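Local coordinates for protein probable 2-hydroxyhepta-2,4-diene-1,7-dioate isomerase (Thermus thermophilus, PDB 2DFU) that is probably a metal-binding isomerase of 2-hydroxyhepta-2,4-diene-1,7-dioate, in the fumarylacetoacetate hydrolase family, at residues A[95-109]-A[252-264]. Sequence-based numbering, arbitrary orientation.
Sequences PWGTAEPVPYPFFTE and LFTLIGPKEERPW
Val102 and Ile256 pair as parallel strand neighbours: Val102 N donates to Leu255 O (2.9 Å), Gly257 N returns a bond to Val102 O from above the carbonyl plane, and farther along Glu260 N reaches Tyr104 O (2.8 Å). Beside the first rungs, a water joins Glu100 O to Thr254 OG1. At the start of 95-109, Pro95 CB lies over one face of the Phe253 ring, whose edge meets the face of Trp96 in a T-shaped pair, planes at 89°. Leu255 CD1 packs tightly alongside Pro101 CB, 3.4 Å away. Lys259 leaves its backbone with CG trans to N (chi1 -157°), which carries the chain past the Tyr104 ring, Lys259 CG 3.7 Å from Tyr104 CD1; kinks farther out bring NZ round to bond in the carbonyl plane to Pro105 O (3.0 Å) and weakly to Thr108 O. Arg262 CA sits over the Phe106 face in a CH-pi contact, 4.0 Å from the ring centroid, while Pro263 CD approaches Phe106 CD2; residues 262-264 are poorly ordered. An alanine in place of Phe106 is likely to deprive the backbone at Arg262 and the Pro263 ring of their packing surface, leaving the C-terminal tail freer to move. Pro263 also touches Thr215 of the second subunit. Here the short, weakly bonded strand 102-104 adds in parallel to strand 250-259, as the outermost strand within this chain of a mixed sheet in this fumarylacetoacetate hydrolase family member.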
loop_
_atom_site.group_PDB
_atom_site.type_symbol
_atom_site.label_atom_id
_atom_site.label_comp_id
_atom_site.label_asym_id
_atom_site.label_seq_id
_atom_site.Cartn_x
_atom_site.Cartn_y
_atom_site.Cartn_z
ATOM N N PRO A 95 17.512 -19.879 -12.384
ATOM C CA PRO A 95 16.839 -18.615 -12.704
ATOM C C PRO A 95 15.499 -18.683 -13.410
ATOM O O PRO A 95 14.455 -18.391 -12.832
ATOM C CB PRO A 95 17.865 -17.877 -13.563
ATOM C CG PRO A 95 19.163 -18.451 -13.143
ATOM C CD PRO A 95 18.854 -19.906 -12.993
ATOM N N TRP A 96 15.548 -19.056 -14.679
ATOM C CA TRP A 96 14.362 -19.118 -15.517
ATOM C C TRP A 96 13.337 -20.172 -15.128
ATOM O O TRP A 96 12.155 -20.034 -15.433
ATOM C CB TRP A 96 14.811 -19.309 -16.961
ATOM C CG TRP A 96 16.027 -18.486 -17.260
ATOM C CD1 TRP A 96 17.238 -18.943 -17.699
ATOM C CD2 TRP A 96 16.160 -17.065 -17.123
ATOM N NE1 TRP A 96 18.114 -17.897 -17.845
ATOM C CE2 TRP A 96 17.482 -16.731 -17.500
ATOM C CE3 TRP A 96 15.292 -16.039 -16.719
ATOM C CZ2 TRP A 96 17.958 -15.416 -17.485
ATOM C CZ3 TRP A 96 15.766 -14.727 -16.705
ATOM C CH2 TRP A 96 17.085 -14.428 -17.086
ATOM N N GLY A 97 13.777 -21.223 -14.450
ATOM C CA GLY A 97 12.835 -22.254 -14.053
ATOM C C GLY A 97 12.120 -21.990 -12.736
ATOM O O GLY A 97 11.144 -22.671 -12.420
ATOM N N THR A 98 12.586 -21.004 -11.970
ATOM C CA THR A 98 11.976 -20.700 -10.674
ATOM C C THR A 98 11.345 -19.319 -10.547
ATOM O O THR A 98 10.420 -19.137 -9.766
ATOM C CB THR A 98 12.999 -20.850 -9.537
ATOM O OG1 THR A 98 14.178 -20.106 -9.862
ATOM C CG2 THR A 98 13.357 -22.311 -9.328
ATOM N N ALA A 99 11.842 -18.348 -11.305
ATOM C CA ALA A 99 11.296 -16.999 -11.237
ATOM C C ALA A 99 9.788 -16.993 -11.484
ATOM O O ALA A 99 9.290 -17.681 -12.377
ATOM C CB ALA A 99 11.990 -16.102 -12.251
ATOM N N GLU A 100 9.059 -16.225 -10.681
ATOM C CA GLU A 100 7.618 -16.136 -10.846
ATOM C C GLU A 100 7.363 -15.280 -12.075
ATOM O O GLU A 100 7.786 -14.127 -12.137
ATOM C CB GLU A 100 6.975 -15.505 -9.613
ATOM C CG GLU A 100 5.486 -15.239 -9.759
ATOM C CD GLU A 100 4.811 -14.943 -8.428
ATOM O OE1 GLU A 100 5.489 -14.409 -7.521
ATOM O OE2 GLU A 100 3.601 -15.241 -8.293
ATOM N N PRO A 101 6.668 -15.837 -13.078
ATOM C CA PRO A 101 6.393 -15.074 -14.296
ATOM C C PRO A 101 5.477 -13.882 -14.064
ATOM O O PRO A 101 4.574 -13.930 -13.228
ATOM C CB PRO A 101 5.735 -16.104 -15.221
ATOM C CG PRO A 101 6.221 -17.433 -14.693
ATOM C CD PRO A 101 6.161 -17.216 -13.199
ATOM N N VAL A 102 5.736 -12.806 -14.794
ATOM C CA VAL A 102 4.898 -11.620 -14.735
ATOM C C VAL A 102 3.990 -11.793 -15.954
ATOM O O VAL A 102 4.451 -11.742 -17.093
ATOM C CB VAL A 102 5.713 -10.323 -14.916
ATOM C CG1 VAL A 102 4.772 -9.125 -14.967
ATOM C CG2 VAL A 102 6.713 -10.168 -13.782
ATOM N N PRO A 103 2.692 -12.033 -15.732
ATOM C CA PRO A 103 1.783 -12.206 -16.867
ATOM C C PRO A 103 1.664 -10.926 -17.689
ATOM O O PRO A 103 1.534 -9.847 -17.125
ATOM C CB PRO A 103 0.454 -12.559 -16.196
ATOM C CG PRO A 103 0.867 -13.175 -14.896
ATOM C CD PRO A 103 1.995 -12.282 -14.459
ATOM N N TYR A 104 1.729 -11.033 -19.013
ATOM C CA TYR A 104 1.559 -9.845 -19.838
ATOM C C TYR A 104 0.046 -9.628 -19.761
ATOM O O TYR A 104 -0.726 -10.415 -20.308
ATOM C CB TYR A 104 1.999 -10.103 -21.279
ATOM C CG TYR A 104 2.156 -8.824 -22.062
ATOM C CD1 TYR A 104 1.073 -7.974 -22.264
ATOM C CD2 TYR A 104 3.404 -8.431 -22.548
ATOM C CE1 TYR A 104 1.223 -6.762 -22.924
ATOM C CE2 TYR A 104 3.568 -7.220 -23.210
ATOM C CZ TYR A 104 2.473 -6.390 -23.392
ATOM O OH TYR A 104 2.630 -5.177 -24.017
ATOM N N PRO A 105 -0.393 -8.562 -19.075
ATOM C CA PRO A 105 -1.806 -8.224 -18.887
ATOM C C PRO A 105 -2.668 -8.032 -20.122
ATOM O O PRO A 105 -2.189 -7.671 -21.194
ATOM C CB PRO A 105 -1.751 -6.956 -18.037
ATOM C CG PRO A 105 -0.422 -7.037 -17.367
ATOM C CD PRO A 105 0.455 -7.523 -18.477
ATOM N N PHE A 106 -3.961 -8.266 -19.939
ATOM C CA PHE A 106 -4.928 -8.114 -21.006
ATOM C C PHE A 106 -5.240 -6.645 -21.232
ATOM O O PHE A 106 -5.491 -6.235 -22.361
ATOM C CB PHE A 106 -6.221 -8.855 -20.656
ATOM C CG PHE A 106 -7.344 -8.597 -21.622
ATOM C CD1 PHE A 106 -7.242 -8.993 -22.953
ATOM C CD2 PHE A 106 -8.495 -7.929 -21.208
ATOM C CE1 PHE A 106 -8.269 -8.726 -23.861
ATOM C CE2 PHE A 106 -9.528 -7.658 -22.108
ATOM C CZ PHE A 106 -9.414 -8.055 -23.435
ATOM N N PHE A 107 -5.206 -5.857 -20.156
ATOM C CA PHE A 107 -5.533 -4.430 -20.220
ATOM C C PHE A 107 -4.497 -3.497 -20.843
ATOM O O PHE A 107 -4.747 -2.297 -20.992
ATOM C CB PHE A 107 -5.899 -3.915 -18.817
ATOM C CG PHE A 107 -4.741 -3.893 -17.843
ATOM C CD1 PHE A 107 -3.797 -2.865 -17.880
ATOM C CD2 PHE A 107 -4.594 -4.903 -16.892
ATOM C CE1 PHE A 107 -2.721 -2.843 -16.983
ATOM C CE2 PHE A 107 -3.524 -4.889 -15.995
ATOM C CZ PHE A 107 -2.586 -3.856 -16.041
ATOM N N THR A 108 -3.340 -4.026 -21.211
ATOM C CA THR A 108 -2.309 -3.181 -21.797
ATOM C C THR A 108 -1.663 -3.801 -23.022
ATOM O O THR A 108 -1.773 -4.999 -23.268
ATOM C CB THR A 108 -1.186 -2.874 -20.773
ATOM O OG1 THR A 108 -0.273 -1.913 -21.324
ATOM C CG2 THR A 108 -0.416 -4.145 -20.430
ATOM N N GLU A 109 -0.990 -2.961 -23.793
ATOM C CA GLU A 109 -0.273 -3.409 -24.971
ATOM C C GLU A 109 1.016 -2.607 -25.009
ATOM O O GLU A 109 1.681 -2.510 -26.039
ATOM C CB GLU A 109 -1.112 -3.170 -26.230
ATOM C CG GLU A 109 -2.369 -4.026 -26.257
ATOM C CD GLU A 109 -3.121 -3.933 -27.568
ATOM O OE1 GLU A 109 -3.618 -2.832 -27.893
ATOM O OE2 GLU A 109 -3.213 -4.964 -28.275
ATOM N N LEU A 252 18.858 -9.925 -10.055
ATOM C CA LEU A 252 17.454 -10.285 -10.034
ATOM C C LEU A 252 17.076 -10.921 -11.369
ATOM O O LEU A 252 17.272 -10.323 -12.429
ATOM C CB LEU A 252 16.596 -9.046 -9.804
ATOM C CG LEU A 252 15.083 -9.180 -10.005
ATOM C CD1 LEU A 252 14.512 -10.261 -9.087
ATOM C CD2 LEU A 252 14.431 -7.827 -9.721
ATOM N N PHE A 253 16.534 -12.131 -11.307
ATOM C CA PHE A 253 16.104 -12.845 -12.501
ATOM C C PHE A 253 14.578 -12.903 -12.532
ATOM O O PHE A 253 13.943 -13.283 -11.551
ATOM C CB PHE A 253 16.646 -14.274 -12.489
ATOM C CG PHE A 253 18.139 -14.360 -12.569
ATOM C CD1 PHE A 253 18.789 -14.280 -13.801
ATOM C CD2 PHE A 253 18.900 -14.552 -11.419
ATOM C CE1 PHE A 253 20.177 -14.398 -13.888
ATOM C CE2 PHE A 253 20.286 -14.669 -11.496
ATOM C CZ PHE A 253 20.926 -14.594 -12.739
ATOM N N THR A 254 13.991 -12.518 -13.655
ATOM C CA THR A 254 12.546 -12.570 -13.791
ATOM C C THR A 254 12.201 -12.776 -15.259
ATOM O O THR A 254 13.081 -12.754 -16.121
ATOM C CB THR A 254 11.874 -11.278 -13.268
ATOM O OG1 THR A 254 10.454 -11.458 -13.253
ATOM C CG2 THR A 254 12.206 -10.103 -14.156
ATOM N N LEU A 255 10.924 -12.992 -15.550
ATOM C CA LEU A 255 10.514 -13.206 -16.929
ATOM C C LEU A 255 9.048 -12.883 -17.162
ATOM O O LEU A 255 8.228 -12.899 -16.236
ATOM C CB LEU A 255 10.811 -14.652 -17.349
ATOM C CG LEU A 255 10.106 -15.799 -16.624
ATOM C CD1 LEU A 255 8.634 -15.828 -16.996
ATOM C CD2 LEU A 255 10.746 -17.107 -17.026
ATOM N N ILE A 256 8.724 -12.592 -18.414
ATOM C CA ILE A 256 7.366 -12.262 -18.784
ATOM C C ILE A 256 6.626 -13.499 -19.263
ATOM O O ILE A 256 7.126 -14.257 -20.102
ATOM C CB ILE A 256 7.346 -11.209 -19.891
ATOM C CG1 ILE A 256 8.291 -10.066 -19.524
ATOM C CG2 ILE A 256 5.926 -10.678 -20.076
ATOM C CD1 ILE A 256 7.952 -9.389 -18.196
ATOM N N GLY A 257 5.433 -13.703 -18.718
ATOM C CA GLY A 257 4.633 -14.845 -19.108
ATOM C C GLY A 257 3.795 -14.545 -20.336
ATOM O O GLY A 257 3.892 -13.451 -20.898
ATOM N N PRO A 258 2.959 -15.505 -20.780
ATOM C CA PRO A 258 2.081 -15.371 -21.952
ATOM C C PRO A 258 1.070 -14.250 -21.758
ATOM O O PRO A 258 0.713 -13.925 -20.624
ATOM C CB PRO A 258 1.398 -16.736 -22.028
ATOM C CG PRO A 258 2.408 -17.662 -21.405
ATOM C CD PRO A 258 2.865 -16.861 -20.212
ATOM N N LYS A 259 0.598 -13.656 -22.854
ATOM C CA LYS A 259 -0.379 -12.585 -22.727
ATOM C C LYS A 259 -1.684 -13.178 -22.232
ATOM O O LYS A 259 -2.108 -14.229 -22.700
ATOM C CB LYS A 259 -0.632 -11.876 -24.061
ATOM C CG LYS A 259 -1.172 -10.455 -23.852
ATOM C CD LYS A 259 -2.381 -10.155 -24.711
ATOM C CE LYS A 259 -3.130 -8.919 -24.207
ATOM N NZ LYS A 259 -2.288 -7.698 -24.147
ATOM N N GLU A 260 -2.313 -12.507 -21.278
ATOM C CA GLU A 260 -3.575 -12.976 -20.725
ATOM C C GLU A 260 -4.728 -12.536 -21.624
ATOM O O GLU A 260 -4.585 -11.607 -22.413
ATOM C CB GLU A 260 -3.778 -12.412 -19.316
ATOM C CG GLU A 260 -2.657 -12.756 -18.345
ATOM C CD GLU A 260 -2.980 -12.372 -16.906
ATOM O OE1 GLU A 260 -3.307 -11.190 -16.658
ATOM O OE2 GLU A 260 -2.904 -13.255 -16.019
ATOM N N GLU A 261 -5.864 -13.210 -21.513
ATOM C CA GLU A 261 -7.027 -12.851 -22.313
ATOM C C GLU A 261 -8.104 -12.306 -21.384
ATOM O O GLU A 261 -7.856 -12.152 -20.191
ATOM C CB GLU A 261 -7.504 -14.063 -23.123
ATOM C CG GLU A 261 -7.650 -15.350 -22.327
ATOM C CD GLU A 261 -7.722 -16.579 -23.223
ATOM O OE1 GLU A 261 -8.535 -16.580 -24.173
ATOM O OE2 GLU A 261 -6.968 -17.546 -22.977
ATOM N N ARG A 262 -9.279 -11.999 -21.929
ATOM C CA ARG A 262 -10.412 -11.491 -21.140
ATOM C C ARG A 262 -10.528 -12.129 -19.734
ATOM O O ARG A 262 -10.511 -13.328 -19.551
ATOM C CB ARG A 262 -11.710 -11.773 -21.910
ATOM C CG ARG A 262 -11.963 -10.772 -23.041
ATOM C CD ARG A 262 -11.033 -11.010 -24.237
ATOM N NE ARG A 262 -11.690 -10.689 -25.511
ATOM C CZ ARG A 262 -12.141 -9.435 -25.697
ATOM N NH1 ARG A 262 -12.035 -8.537 -24.728
ATOM N NH2 ARG A 262 -12.637 -9.080 -26.884
ATOM N N PRO A 263 -10.615 -11.216 -18.736
ATOM C CA PRO A 263 -10.631 -11.561 -17.302
ATOM C C PRO A 263 -11.576 -12.702 -16.943
ATOM O O PRO A 263 -11.364 -13.485 -16.023
ATOM C CB PRO A 263 -11.073 -10.310 -16.541
ATOM C CG PRO A 263 -11.456 -9.236 -17.557
ATOM C CD PRO A 263 -10.792 -9.800 -18.895
ATOM N N TRP A 264 -12.690 -12.716 -17.657
ATOM C CA TRP A 264 -13.640 -13.797 -17.478
ATOM C C TRP A 264 -14.627 -13.797 -18.630
ATOM O O TRP A 264 -15.190 -14.801 -19.014
ATOM C CB TRP A 264 -14.336 -13.625 -16.115
ATOM C CG TRP A 264 -15.091 -12.346 -16.034
ATOM C CD1 TRP A 264 -16.209 -11.996 -16.814
ATOM C CD2 TRP A 264 -14.823 -11.202 -15.163
ATOM N NE1 TRP A 264 -16.668 -10.749 -16.542
ATOM C CE2 TRP A 264 -15.786 -10.208 -15.485
ATOM C CE3 TRP A 264 -13.875 -10.924 -14.174
ATOM C CZ2 TRP A 264 -15.780 -8.986 -14.828
ATOM C CZ3 TRP A 264 -13.871 -9.701 -13.516
ATOM C CH2 TRP A 264 -14.826 -8.725 -13.852
ATOM O OXT TRP A 264 -14.918 -12.794 -19.247
HETATM O O HOH W 1 9.517 -12.513 -10.941
HETATM O O HOH W 2 -4.848 -6.526 -25.153
#